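Local coordinates for inositol 2-dehydrogenase/D-chiro-inositol 3-dehydrogenase (Lactobacillus casei, PDB 4MIO) that catalyses the NAD-dependent oxidation of myo-inositol to 2-keto-myo-inositol (scyllo-inosose) and also oxidises D-chiro-inositol to its 1-keto product, at the interface of chains A and B. Sequence-based numbering; all coordinates share one arbitrary frame. Chains: chain A/B, Inositol 2-dehydrogenase/D-chiro-inositol 3-dehydrogenase.

The interface of chains A and B. Residues chain A 234, 269-270, 272; chain B 264-265.
Two copies of this Gfo/Idh/MocA-family dehydrogenase meet in a two-fold symmetric, strand-to-strand interface of the deposited four-chain assembly, where an antiparallel beta bridge pairs A:Ala269, at the end of strand 265-269 in one subunit, with B:Asn265, at the start of the same strand in the other. The two-fold repeats the contact with the chains exchanged; the structure alone does not show whether this pairing forms in solution. Just past the end of the A strand, the backbone N of A:Val270 donates to the carbonyl O of B:Ala264 at 2.9 Å. The bond is nearly straight, 170° at the hydrogen, but the donor stands above the carbonyl plane. On the other side of its CA, the backbone N of B:Ala264 makes a weak, bent hydrogen bond to A:Tyr234 O at 2.9 Å, so both polar backbone atoms of this loop residue find partners in chain A, the carbonyl O the firmer one. The methyl CB of B:Ala264 meets the bent side chain of A:Met272, with CG and SD both 4.0 Å from it. A:Val270 lays one branch, CG2, over the backbone of B:Asn265, 3.5 Å from its C; this branch lies beside its own backbone N, while CG1 is anti to that N (chi1 176°). The side chain of B:Asn265 brings its amide oxygen OD1 to 3.5 Å from A:Ala269 CA. B:Ala264 adopts positive phi (65°), a left-handed backbone conformation that leads into the strand.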
loop_
_atom_site.group_PDB
_atom_site.type_symbol
_atom_site.label_atom_id
_atom_site.label_comp_id
_atom_site.label_asym_id
_atom_site.label_seq_id
_atom_site.Cartn_x
_atom_site.Cartn_y
_atom_site.Cartn_z
ATOM N N TYR A 234 5.872 16.285 -10.934
ATOM C CA TYR A 234 6.247 15.446 -9.809
ATOM C C TYR A 234 7.058 14.194 -10.156
ATOM O O TYR A 234 7.785 13.723 -9.365
ATOM C CB TYR A 234 5.027 15.044 -8.980
ATOM C CG TYR A 234 4.197 13.921 -9.527
ATOM C CD1 TYR A 234 4.526 12.617 -9.269
ATOM C CD2 TYR A 234 3.102 14.170 -10.291
ATOM C CE1 TYR A 234 3.801 11.593 -9.767
ATOM C CE2 TYR A 234 2.337 13.140 -10.793
ATOM C CZ TYR A 234 2.686 11.859 -10.534
ATOM O OH TYR A 234 1.953 10.810 -11.050
ATOM N N ALA A 269 10.407 7.336 -3.288
ATOM C CA ALA A 269 10.789 8.064 -4.490
ATOM C C ALA A 269 9.942 7.676 -5.677
ATOM O O ALA A 269 9.518 6.575 -5.784
ATOM C CB ALA A 269 12.254 7.855 -4.795
ATOM N N VAL A 270 9.706 8.633 -6.551
ATOM C CA VAL A 270 9.035 8.425 -7.814
ATOM C C VAL A 270 10.047 8.560 -8.941
ATOM O O VAL A 270 10.896 9.403 -8.901
ATOM C CB VAL A 270 7.921 9.468 -7.996
ATOM C CG1 VAL A 270 7.263 9.339 -9.340
ATOM C CG2 VAL A 270 6.910 9.322 -6.887
ATOM N N MET A 272 11.696 9.676 -12.266
ATOM C CA MET A 272 11.633 10.917 -12.990
ATOM C C MET A 272 11.908 10.757 -14.487
ATOM O O MET A 272 11.670 11.641 -15.252
ATOM C CB MET A 272 12.585 11.938 -12.381
ATOM C CG MET A 272 12.118 12.589 -11.086
ATOM S SD MET A 272 10.811 13.782 -11.307
ATOM C CE MET A 272 11.573 15.046 -12.339
ATOM N N ALA B 264 9.029 14.472 -6.868
ATOM C CA ALA B 264 9.732 13.214 -7.005
ATOM C C ALA B 264 9.555 12.244 -5.856
ATOM O O ALA B 264 10.333 11.379 -5.688
ATOM C CB ALA B 264 11.206 13.413 -7.311
ATOM N N ASN B 265 8.452 12.402 -5.144
ATOM C CA ASN B 265 8.093 11.516 -4.064
ATOM C C ASN B 265 6.586 11.280 -3.985
ATOM O O ASN B 265 5.811 12.079 -4.424
ATOM C CB ASN B 265 8.560 12.065 -2.712
ATOM C CG ASN B 265 10.063 11.986 -2.529
ATOM O OD1 ASN B 265 10.613 10.924 -2.423
ATOM N ND2 ASN B 265 10.702 13.116 -2.471
#